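Local structure of niemann-Pick type C2 protein (Camponotus japonicus, 3WEB) at residues R32-V38 / V95-K101; L106-W112 / V125-I131; D47-V51 / K82-K86. The protein binds oleic acid inside an immunoglobulin-like beta-sandwich and probably carries such lipids in chemical communication of the worker ant. One frame throughout, in Å; residues are numbered along the deposited sequence.

Interaction 1 (R32-V38 / V95-K101); sequences RESEIHV and VTFFVEK. With OLA (oleic acid), chain B.
The Phe97 ring takes CB of Ile36 over one face, a CH-pi contact with CB 4.0 Å from the ring centroid, while C4 of the oleic acid reaches CD2 of Phe97 obliquely at 3.5 Å. CG of Phe97 sits between its backbone N and carbonyl carbon (chi1 58°), which swings the ring back across the strand pair beneath Ile36, where its CE2 also meets CG2 of Val38. On the other side of the sheet the His37 ring has Glu35 O over one face, toward the rim, and receives OG1 of Thr96 at its edge, in plane: ND1 and OG1 are 2.8 Å apart in a hydrogen bond, the two side chains lying side by side. Phe98 turns the edge of its ring to CG of Glu35, 4.0 Å from its CD1, and the rest of the ring lies obliquely against the backbone of Glu33 and Ser34.

Between the strands, Ile36 N gives a nearly straight bond to Phe97 O (2.8 Å, 174°), and Val38 N does the same to Val95 O. The inward residues Val38, Val95, Phe97 and Val99 all touch the lipid chain, so this face forms one wall of its pocket. The pair belongs to the three-stranded antiparallel sheet of the sandwich: strand 34-44 is central, flanked by 91-99 and by 11-18, with Ser19, just past the latter, bonded to the backbone of His37.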
loop_
_atom_site.group_PDB
_atom_site.type_symbol
_atom_site.label_atom_id
_atom_site.label_comp_id
_atom_site.label_asym_id
_atom_site.label_seq_id
_atom_site.Cartn_x
_atom_site.Cartn_y
_atom_site.Cartn_z
ATOM N N ARG A 32 4.711 14.922 8.306
ATOM C CA ARG A 32 4.304 15.940 7.341
ATOM C C ARG A 32 5.488 16.826 6.964
ATOM O O ARG A 32 6.470 16.920 7.709
ATOM C CB ARG A 32 3.108 16.762 7.838
ATOM C CG ARG A 32 3.143 17.136 9.306
ATOM C CD ARG A 32 1.743 17.466 9.794
ATOM N NE ARG A 32 1.724 17.847 11.203
ATOM C CZ ARG A 32 0.668 18.362 11.827
ATOM N NH1 ARG A 32 -0.468 18.563 11.170
ATOM N NH2 ARG A 32 0.746 18.679 13.115
ATOM N N GLU A 33 5.385 17.450 5.792
ATOM C CA GLU A 33 6.472 18.227 5.178
ATOM C C GLU A 33 7.723 17.384 4.930
ATOM O O GLU A 33 8.848 17.854 5.087
ATOM C CB GLU A 33 6.793 19.487 5.991
ATOM C CG GLU A 33 5.600 20.410 6.168
ATOM C CD GLU A 33 6.005 21.843 6.435
ATOM O OE1 GLU A 33 6.660 22.104 7.469
ATOM O OE2 GLU A 33 5.662 22.709 5.602
ATOM N N SER A 34 7.506 16.131 4.538
ATOM C CA SER A 34 8.592 15.218 4.211
ATOM C C SER A 34 8.176 14.252 3.108
ATOM O O SER A 34 6.984 13.980 2.919
ATOM C CB SER A 34 9.043 14.435 5.449
ATOM O OG SER A 34 8.149 13.375 5.746
ATOM N N GLU A 35 9.171 13.755 2.379
ATOM C CA GLU A 35 8.974 12.674 1.418
ATOM C C GLU A 35 8.900 11.351 2.165
ATOM O O GLU A 35 9.728 11.073 3.037
ATOM C CB GLU A 35 10.117 12.621 0.404
ATOM C CG GLU A 35 10.033 13.653 -0.709
ATOM C CD GLU A 35 11.007 13.375 -1.844
ATOM O OE1 GLU A 35 12.049 12.716 -1.614
ATOM O OE2 GLU A 35 10.726 13.817 -2.975
ATOM N N ILE A 36 7.895 10.551 1.829
ATOM C CA ILE A 36 7.736 9.222 2.400
ATOM C C ILE A 36 8.023 8.221 1.288
ATOM O O ILE A 36 7.459 8.325 0.192
ATOM C CB ILE A 36 6.310 8.992 2.954
ATOM C CG1 ILE A 36 5.866 10.142 3.878
ATOM C CG2 ILE A 36 6.198 7.637 3.651
ATOM C CD1 ILE A 36 6.721 10.340 5.114
ATOM N N HIS A 37 8.919 7.282 1.569
ATOM C CA HIS A 37 9.221 6.206 0.632
ATOM C C HIS A 37 8.611 4.902 1.121
ATOM O O HIS A 37 8.856 4.474 2.244
ATOM C CB HIS A 37 10.729 6.067 0.451
ATOM C CG HIS A 37 11.429 7.377 0.274
ATOM N ND1 HIS A 37 11.275 8.157 -0.853
ATOM C CD2 HIS A 37 12.273 8.054 1.089
ATOM C CE1 HIS A 37 12.005 9.253 -0.730
ATOM N NE2 HIS A 37 12.618 9.216 0.440
ATOM N N VAL A 38 7.813 4.275 0.265
ATOM C CA VAL A 38 7.101 3.048 0.634
ATOM C C VAL A 38 7.538 1.942 -0.310
ATOM O O VAL A 38 7.623 2.163 -1.519
ATOM C CB VAL A 38 5.570 3.213 0.552
ATOM C CG1 VAL A 38 4.853 1.908 0.904
ATOM C CG2 VAL A 38 5.097 4.341 1.458
ATOM N N VAL A 95 7.146 3.555 -4.152
ATOM C CA VAL A 95 6.464 4.838 -4.343
ATOM C C VAL A 95 6.984 5.878 -3.349
ATOM O O VAL A 95 7.287 5.563 -2.190
ATOM C CB VAL A 95 4.911 4.699 -4.305
ATOM C CG1 VAL A 95 4.397 4.304 -2.925
ATOM C CG2 VAL A 95 4.219 5.966 -4.794
ATOM N N THR A 96 7.108 7.109 -3.837
ATOM C CA THR A 96 7.456 8.255 -3.011
ATOM C C THR A 96 6.314 9.251 -3.117
ATOM O O THR A 96 5.841 9.549 -4.217
ATOM C CB THR A 96 8.772 8.907 -3.475
ATOM O OG1 THR A 96 9.850 7.982 -3.291
ATOM C CG2 THR A 96 9.076 10.186 -2.678
ATOM N N PHE A 97 5.849 9.737 -1.972
ATOM C CA PHE A 97 4.890 10.833 -1.960
ATOM C C PHE A 97 5.272 11.842 -0.896
ATOM O O PHE A 97 5.921 11.501 0.094
ATOM C CB PHE A 97 3.454 10.333 -1.762
ATOM C CG PHE A 97 3.240 9.547 -0.495
ATOM C CD1 PHE A 97 2.846 10.182 0.682
ATOM C CD2 PHE A 97 3.407 8.165 -0.481
ATOM C CE1 PHE A 97 2.638 9.457 1.848
ATOM C CE2 PHE A 97 3.197 7.437 0.680
ATOM C CZ PHE A 97 2.812 8.082 1.846
ATOM N N PHE A 98 4.866 13.086 -1.115
ATOM C CA PHE A 98 5.146 14.154 -0.182
ATOM C C PHE A 98 3.895 14.437 0.631
ATOM O O PHE A 98 2.807 14.610 0.077
ATOM C CB PHE A 98 5.603 15.408 -0.935
ATOM C CG PHE A 98 6.135 16.493 -0.041
ATOM C CD1 PHE A 98 7.441 16.443 0.436
ATOM C CD2 PHE A 98 5.332 17.573 0.317
ATOM C CE1 PHE A 98 7.933 17.445 1.261
ATOM C CE2 PHE A 98 5.819 18.576 1.139
ATOM C CZ PHE A 98 7.122 18.512 1.609
ATOM N N VAL A 99 4.055 14.457 1.949
ATOM C CA VAL A 99 2.959 14.803 2.846
ATOM C C VAL A 99 3.005 16.304 3.131
ATOM O O VAL A 99 3.961 16.796 3.733
ATOM C CB VAL A 99 3.017 13.994 4.160
ATOM C CG1 VAL A 99 1.818 14.314 5.042
ATOM C CG2 VAL A 99 3.066 12.504 3.865
ATOM N N GLU A 100 1.969 17.014 2.685
ATOM C CA GLU A 100 1.859 18.467 2.843
ATOM C C GLU A 100 1.676 18.896 4.299
ATOM O O GLU A 100 1.265 18.096 5.143
ATOM C CB GLU A 100 0.686 19.001 2.015
ATOM C CG GLU A 100 0.935 19.063 0.517
ATOM C CD GLU A 100 -0.204 19.735 -0.233
ATOM O OE1 GLU A 100 -0.636 20.833 0.188
ATOM O OE2 GLU A 100 -0.665 19.166 -1.248
ATOM N N LYS A 101 1.975 20.165 4.581
ATOM C CA LYS A 101 1.703 20.757 5.893
ATOM C C LYS A 101 0.195 20.817 6.153
ATOM O O LYS A 101 -0.251 20.673 7.295
ATOM C CB LYS A 101 2.321 22.156 6.001
ATOM C CG LYS A 101 2.484 22.652 7.432
ATOM C CD LYS A 101 3.275 23.950 7.501
ATOM C CE LYS A 101 3.651 24.282 8.939
ATOM N NZ LYS A 101 4.714 25.322 9.022
HETATM C C1 OLA B . -0.345 7.803 -5.046
HETATM O O1 OLA B . -0.647 6.969 -5.932
HETATM O O2 OLA B . -1.011 8.842 -4.835
HETATM C C2 OLA B . 0.884 7.550 -4.200
HETATM C C3 OLA B . 0.499 7.340 -2.738
HETATM C C4 OLA B . 1.169 6.099 -2.162
HETATM C C5 OLA B . 0.152 5.017 -1.823
HETATM C C6 OLA B . 0.680 4.058 -0.764
HETATM C C7 OLA B . -0.116 4.219 0.525
HETATM C C8 OLA B . 0.288 3.220 1.610
HETATM C C9 OLA B . 1.536 3.683 2.336
HETATM C C10 OLA B . 1.535 4.521 3.377
HETATM C C11 OLA B . 0.276 5.116 3.968
HETATM C C12 OLA B . 0.556 6.534 4.444
HETATM C C13 OLA B . -0.578 7.475 4.061
HETATM C C14 OLA B . -0.156 8.926 4.261
HETATM C C15 OLA B . -1.363 9.830 4.473
HETATM C C16 OLA B . -1.588 10.730 3.264
HETATM C C17 OLA B . -1.224 12.176 3.584
HETATM C C18 OLA B . -2.100 13.146 2.820
#

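Interaction 2 (L106-W112 / V125-I131); sequences LSLEIMW and VKFPAKI. With OLA (oleic acid), chain B.
Ile110 and Phe127 exchange two backbone hydrogen bonds: Ile110 N points almost straight at Phe127 O (2.8 Å, 176°), and Phe127 N returns a bond to Ile110 O in the carbonyl plane. Leu108 with Ala129 and Trp112 with Val125 form the same reciprocal pairs, and Ile131 N adds a bond to Leu106 O (2.9 Å). The carbonyls of Phe127, Ala129, Val125 and Ile110 each take a second, weaker CA-H...O contact, as from Lys126 CA to Ile110 O at 3.2 Å. The residues in between turn their backbone polar groups away from the hairpin partner, to the neighbouring strands: Glu109 and Met111 bond to Val58 and Phe56 of strand 51-59, Lys126 to Glu4, and Pro128 and Lys130 to Cys28, so both strands are bonded along both edges.

This is the beta hairpin of strands 107-116 and 121-131, at the middle of the larger sheet of the immunoglobulin-like sandwich of the ML domain, and its inner face supplies a wall of the lipid pocket. There Ile110 lays CB over one face of the Phe127 ring, while C11 of the oleic acid meets that ring at its edge, in plane, 3.7 Å from CZ. CD1 of Ile110 packs on CB of Ala129 at 3.5 Å and also reaches the lipid. Trp112 holds its CG opposite the backbone N (chi1 175°), which carries the indole into the pocket, one face against C8 of the oleic acid.

On the opposite face, Glu109 and the extended Lys126 meet in a long salt bridge, OE2 to NZ 3.8 Å, with CE of the lysine closer to the carboxylate than its nitrogen is. Alongside, CG of Met111 packs against the aliphatic root of Lys126.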
loop_
_atom_site.group_PDB
_atom_site.type_symbol
_atom_site.label_atom_id
_atom_site.label_comp_id
_atom_site.label_asym_id
_atom_site.label_seq_id
_atom_site.Cartn_x
_atom_site.Cartn_y
_atom_site.Cartn_z
ATOM N N LEU A 106 -3.585 13.202 12.701
ATOM C CA LEU A 106 -4.485 12.239 13.330
ATOM C C LEU A 106 -3.900 10.828 13.307
ATOM O O LEU A 106 -2.933 10.554 12.588
ATOM C CB LEU A 106 -5.873 12.257 12.666
ATOM C CG LEU A 106 -6.152 11.423 11.402
ATOM C CD1 LEU A 106 -7.652 11.221 11.207
ATOM C CD2 LEU A 106 -5.524 12.037 10.157
ATOM N N SER A 107 -4.497 9.956 14.116
ATOM C CA SER A 107 -4.200 8.527 14.115
ATOM C C SER A 107 -5.343 7.809 13.416
ATOM O O SER A 107 -6.516 8.097 13.681
ATOM C CB SER A 107 -4.089 8.001 15.547
ATOM O OG SER A 107 -3.090 8.686 16.280
ATOM N N LEU A 108 -5.002 6.882 12.524
ATOM C CA LEU A 108 -5.994 6.085 11.808
ATOM C C LEU A 108 -5.396 4.774 11.310
ATOM O O LEU A 108 -4.180 4.671 11.110
ATOM C CB LEU A 108 -6.579 6.876 10.628
ATOM C CG LEU A 108 -5.803 7.004 9.309
ATOM C CD1 LEU A 108 -6.676 7.690 8.266
ATOM C CD2 LEU A 108 -4.477 7.736 9.462
ATOM N N GLU A 109 -6.252 3.778 11.120
ATOM C CA GLU A 109 -5.838 2.559 10.440
ATOM C C GLU A 109 -5.906 2.800 8.948
ATOM O O GLU A 109 -6.855 3.406 8.439
ATOM C CB GLU A 109 -6.734 1.376 10.791
ATOM C CG GLU A 109 -6.472 0.749 12.149
ATOM C CD GLU A 109 -7.303 -0.501 12.361
ATOM O OE1 GLU A 109 -8.550 -0.406 12.316
ATOM O OE2 GLU A 109 -6.715 -1.586 12.559
ATOM N N ILE A 110 -4.889 2.319 8.252
ATOM C CA ILE A 110 -4.813 2.448 6.810
ATOM C C ILE A 110 -4.955 1.055 6.215
ATOM O O ILE A 110 -4.385 0.093 6.739
ATOM C CB ILE A 110 -3.488 3.123 6.387
ATOM C CG1 ILE A 110 -3.533 4.609 6.757
ATOM C CG2 ILE A 110 -3.231 2.948 4.893
ATOM C CD1 ILE A 110 -2.187 5.295 6.730
ATOM N N MET A 111 -5.751 0.947 5.153
ATOM C CA MET A 111 -5.866 -0.289 4.394
ATOM C C MET A 111 -5.471 -0.010 2.961
ATOM O O MET A 111 -5.947 0.944 2.357
ATOM C CB MET A 111 -7.281 -0.854 4.444
ATOM C CG MET A 111 -7.712 -1.354 5.817
ATOM S SD MET A 111 -9.450 -1.843 5.836
ATOM C CE MET A 111 -9.497 -2.960 4.431
ATOM N N TRP A 112 -4.596 -0.849 2.425
ATOM C CA TRP A 112 -4.005 -0.597 1.124
ATOM C C TRP A 112 -4.008 -1.889 0.332
ATOM O O TRP A 112 -3.475 -2.906 0.790
ATOM C CB TRP A 112 -2.586 -0.058 1.325
ATOM C CG TRP A 112 -1.770 0.153 0.088
ATOM C CD1 TRP A 112 -2.173 0.735 -1.084
ATOM C CD2 TRP A 112 -0.381 -0.161 -0.075
ATOM N NE1 TRP A 112 -1.130 0.772 -1.976
ATOM C CE2 TRP A 112 -0.016 0.230 -1.384
ATOM C CE3 TRP A 112 0.587 -0.751 0.754
ATOM C CZ2 TRP A 112 1.280 0.053 -1.890
ATOM C CZ3 TRP A 112 1.884 -0.922 0.251
ATOM C CH2 TRP A 112 2.213 -0.523 -1.064
ATOM N N VAL A 125 -3.116 -4.854 2.782
ATOM C CA VAL A 125 -2.254 -4.513 3.917
ATOM C C VAL A 125 -3.027 -3.577 4.829
ATOM O O VAL A 125 -3.649 -2.631 4.355
ATOM C CB VAL A 125 -0.975 -3.788 3.440
ATOM C CG1 VAL A 125 -0.084 -3.421 4.622
ATOM C CG2 VAL A 125 -0.211 -4.644 2.424
ATOM N N LYS A 126 -2.993 -3.852 6.132
ATOM C CA LYS A 126 -3.661 -3.011 7.117
ATOM C C LYS A 126 -2.687 -2.670 8.241
ATOM O O LYS A 126 -2.037 -3.554 8.799
ATOM C CB LYS A 126 -4.884 -3.733 7.678
ATOM C CG LYS A 126 -5.693 -2.940 8.683
ATOM C CD LYS A 126 -6.752 -3.846 9.283
ATOM C CE LYS A 126 -7.906 -3.067 9.879
ATOM N NZ LYS A 126 -8.804 -4.018 10.591
ATOM N N PHE A 127 -2.567 -1.388 8.557
ATOM C CA PHE A 127 -1.665 -0.984 9.637
ATOM C C PHE A 127 -2.124 0.309 10.305
ATOM O O PHE A 127 -2.830 1.116 9.678
ATOM C CB PHE A 127 -0.223 -0.862 9.121
ATOM C CG PHE A 127 -0.026 0.225 8.107
ATOM C CD1 PHE A 127 -0.329 0.010 6.766
ATOM C CD2 PHE A 127 0.488 1.456 8.491
ATOM C CE1 PHE A 127 -0.130 1.017 5.833
ATOM C CE2 PHE A 127 0.684 2.466 7.571
ATOM C CZ PHE A 127 0.371 2.245 6.237
ATOM N N PRO A 128 -1.754 0.502 11.585
ATOM C CA PRO A 128 -2.077 1.767 12.246
ATOM C C PRO A 128 -1.042 2.848 11.923
ATOM O O PRO A 128 0.172 2.584 11.944
ATOM C CB PRO A 128 -2.029 1.406 13.728
ATOM C CG PRO A 128 -1.016 0.302 13.808
ATOM C CD PRO A 128 -1.050 -0.428 12.491
ATOM N N ALA A 129 -1.514 4.055 11.622
ATOM C CA ALA A 129 -0.597 5.171 11.366
ATOM C C ALA A 129 -0.906 6.398 12.213
ATOM O O ALA A 129 -2.031 6.585 12.681
ATOM C CB ALA A 129 -0.598 5.541 9.890
ATOM N N LYS A 130 0.108 7.230 12.403
ATOM C CA LYS A 130 -0.084 8.503 13.064
ATOM C C LYS A 130 0.598 9.582 12.246
ATOM O O LYS A 130 1.819 9.571 12.087
ATOM C CB LYS A 130 0.455 8.465 14.492
ATOM C CG LYS A 130 0.056 9.681 15.317
ATOM C CD LYS A 130 0.456 9.516 16.771
ATOM C CE LYS A 130 0.197 10.796 17.545
ATOM N NZ LYS A 130 0.723 10.698 18.934
ATOM N N ILE A 131 -0.205 10.492 11.704
ATOM C CA ILE A 131 0.323 11.616 10.952
ATOM C C ILE A 131 0.704 12.681 11.967
ATOM O O ILE A 131 -0.139 13.107 12.762
ATOM C CB ILE A 131 -0.705 12.160 9.938
ATOM C CG1 ILE A 131 -1.188 11.031 9.019
ATOM C CG2 ILE A 131 -0.096 13.305 9.133
ATOM C CD1 ILE A 131 -2.443 11.343 8.233
HETATM C C1 OLA B . -0.345 7.803 -5.046
HETATM O O1 OLA B . -0.647 6.969 -5.932
HETATM O O2 OLA B . -1.011 8.842 -4.835
HETATM C C2 OLA B . 0.884 7.550 -4.200
HETATM C C3 OLA B . 0.499 7.340 -2.738
HETATM C C4 OLA B . 1.169 6.099 -2.162
HETATM C C5 OLA B . 0.152 5.017 -1.823
HETATM C C6 OLA B . 0.680 4.058 -0.764
HETATM C C7 OLA B . -0.116 4.219 0.525
HETATM C C8 OLA B . 0.288 3.220 1.610
HETATM C C9 OLA B . 1.536 3.683 2.336
HETATM C C10 OLA B . 1.535 4.521 3.377
HETATM C C11 OLA B . 0.276 5.116 3.968
HETATM C C12 OLA B . 0.556 6.534 4.444
HETATM C C13 OLA B . -0.578 7.475 4.061
HETATM C C14 OLA B . -0.156 8.926 4.261
HETATM C C15 OLA B . -1.363 9.830 4.473
HETATM C C16 OLA B . -1.588 10.730 3.264
HETATM C C17 OLA B . -1.224 12.176 3.584
HETATM C C18 OLA B . -2.100 13.146 2.820
#

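Interaction 3 (D47-V51 / K82-K86)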
loop_
_atom_site.group_PDB
_atom_site.type_symbol
_atom_site.label_atom_id
_atom_site.label_comp_id
_atom_site.label_asym_id
_atom_site.label_seq_id
_atom_site.Cartn_x
_atom_site.Cartn_y
_atom_site.Cartn_z
ATOM N N ASP A 47 -1.085 -15.249 -12.980
ATOM C CA ASP A 47 -0.588 -14.232 -13.896
ATOM C C ASP A 47 -1.511 -13.019 -13.843
ATOM O O ASP A 47 -2.725 -13.166 -13.813
ATOM C CB ASP A 47 -0.522 -14.771 -15.327
ATOM C CG ASP A 47 0.583 -15.797 -15.530
ATOM O OD1 ASP A 47 1.525 -15.882 -14.715
ATOM O OD2 ASP A 47 0.501 -16.529 -16.537
ATOM N N VAL A 48 -0.931 -11.827 -13.821
ATOM C CA VAL A 48 -1.711 -10.595 -13.670
ATOM C C VAL A 48 -1.436 -9.653 -14.838
ATOM O O VAL A 48 -0.284 -9.329 -15.115
ATOM C CB VAL A 48 -1.399 -9.909 -12.312
ATOM C CG1 VAL A 48 -2.083 -8.550 -12.199
ATOM C CG2 VAL A 48 -1.799 -10.812 -11.154
ATOM N N LYS A 49 -2.499 -9.222 -15.522
ATOM C CA LYS A 49 -2.357 -8.367 -16.699
ATOM C C LYS A 49 -2.262 -6.881 -16.383
ATOM O O LYS A 49 -1.557 -6.145 -17.069
ATOM C CB LYS A 49 -3.489 -8.623 -17.694
ATOM C CG LYS A 49 -3.291 -9.893 -18.509
ATOM C CD LYS A 49 -4.379 -10.076 -19.556
ATOM C CE LYS A 49 -4.399 -8.955 -20.585
ATOM N NZ LYS A 49 -5.523 -9.123 -21.543
ATOM N N ASN A 50 -2.986 -6.441 -15.359
ATOM C CA ASN A 50 -2.973 -5.044 -14.929
ATOM C C ASN A 50 -3.234 -4.955 -13.430
ATOM O O ASN A 50 -3.940 -5.796 -12.867
ATOM C CB ASN A 50 -4.023 -4.228 -15.694
ATOM C CG ASN A 50 -3.845 -2.731 -15.526
ATOM O OD1 ASN A 50 -2.743 -2.197 -15.664
ATOM N ND2 ASN A 50 -4.944 -2.037 -15.253
ATOM N N VAL A 51 -2.666 -3.934 -12.792
ATOM C CA VAL A 51 -2.834 -3.735 -11.350
ATOM C C VAL A 51 -3.478 -2.375 -11.076
ATOM O O VAL A 51 -3.025 -1.359 -11.595
ATOM C CB VAL A 51 -1.487 -3.827 -10.591
ATOM C CG1 VAL A 51 -1.695 -3.668 -9.085
ATOM C CG2 VAL A 51 -0.789 -5.147 -10.883
ATOM N N LYS A 82 6.555 -3.838 -13.701
ATOM C CA LYS A 82 6.086 -3.913 -15.082
ATOM C C LYS A 82 5.161 -5.107 -15.263
ATOM O O LYS A 82 5.513 -6.239 -14.934
ATOM C CB LYS A 82 7.254 -4.004 -16.069
ATOM C CG LYS A 82 8.147 -2.769 -16.159
ATOM C CD LYS A 82 8.968 -2.811 -17.448
ATOM C CE LYS A 82 10.189 -1.905 -17.380
ATOM N NZ LYS A 82 11.234 -2.470 -16.478
ATOM N N CYS A 83 3.970 -4.842 -15.791
ATOM C CA CYS A 83 3.015 -5.881 -16.157
ATOM C C CYS A 83 3.384 -6.502 -17.516
ATOM O O CYS A 83 4.041 -5.855 -18.328
ATOM C CB CYS A 83 1.610 -5.277 -16.224
ATOM S SG CYS A 83 0.745 -5.197 -14.635
ATOM N N PRO A 84 2.968 -7.757 -17.769
ATOM C CA PRO A 84 2.199 -8.628 -16.873
ATOM C C PRO A 84 3.043 -9.206 -15.735
ATOM O O PRO A 84 4.250 -9.416 -15.891
ATOM C CB PRO A 84 1.706 -9.736 -17.806
ATOM C CG PRO A 84 2.742 -9.818 -18.872
ATOM C CD PRO A 84 3.242 -8.412 -19.068
ATOM N N LEU A 85 2.403 -9.452 -14.596
ATOM C CA LEU A 85 3.070 -10.088 -13.465
ATOM C C LEU A 85 3.031 -11.586 -13.656
ATOM O O LEU A 85 1.989 -12.156 -14.003
ATOM C CB LEU A 85 2.387 -9.728 -12.143
ATOM C CG LEU A 85 1.980 -8.275 -11.869
ATOM C CD1 LEU A 85 1.422 -8.159 -10.453
ATOM C CD2 LEU A 85 3.130 -7.301 -12.082
ATOM N N LYS A 86 4.178 -12.217 -13.452
ATOM C CA LYS A 86 4.267 -13.665 -13.551
ATOM C C LYS A 86 3.867 -14.339 -12.244
ATOM O O LYS A 86 4.314 -13.957 -11.157
ATOM C CB LYS A 86 5.683 -14.090 -13.935
ATOM C CG LYS A 86 6.159 -13.592 -15.289
ATOM C CD LYS A 86 7.546 -14.150 -15.534
ATOM C CE LYS A 86 7.997 -13.936 -16.967
ATOM N NZ LYS A 86 9.450 -14.221 -17.036
#
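Val48 and Leu85 lie side by side and point the same way, CB of the valine 3.8 Å from CG of the leucine. Val51 comes at Leu85 at about a right angle, its CG2 meeting CD1 at 3.8 Å, so CD1 of Leu85 touches both valines. Having CG beside the backbone N (chi1 -45°) lets Leu85 run alongside Val48 with CD1 within reach of both. CG2 of Val51 also touches SG of Cys83, which rests near the Lys49 carbonyl and CA of Asn50; that sulfur is tied by a disulfide to Cys74.

Beneath these side chains the backbones of Val48 and Leu85 join in a single antiparallel bridge, Val48 N to Leu85 O at 2.9 Å and Leu85 N to Val48 O at 2.7 Å. A cis peptide precedes Pro84, whose CB sits against Val48 O. Asp47 OD1 passes close to the Lys86 backbone and accepts a hydrogen bond from Lys87 N.

Phe42 and Pro44 cover Leu85, while Ile122 packs on both valines and Phe114 on Val51. The arrangement is an isolated beta bridge between two loops at one end of the immunoglobulin-like sandwich, beside the Cys74-Cys83 disulfide.

Interactions 1 and 2 belong to the two facing sheets of the sandwich and hold the oleic acid between them; their centres are 15 Å apart. They also touch directly, CG1 of Val38 meeting CH2 of Trp112 at 4.1 Å, and strand 91-99 leads on to strand 107-116 in the chain. The carboxylate end of the lipid is bound elsewhere, by the backbone N atoms of Lys69 and Lys70. Interaction 3 lies apart, its centre about 27 Å from either of the others, and across the chain's centre from interaction 2. It is nested within the loop closed by interaction 1, and the Val51 side chain remains about 11 Å from the oleic acid.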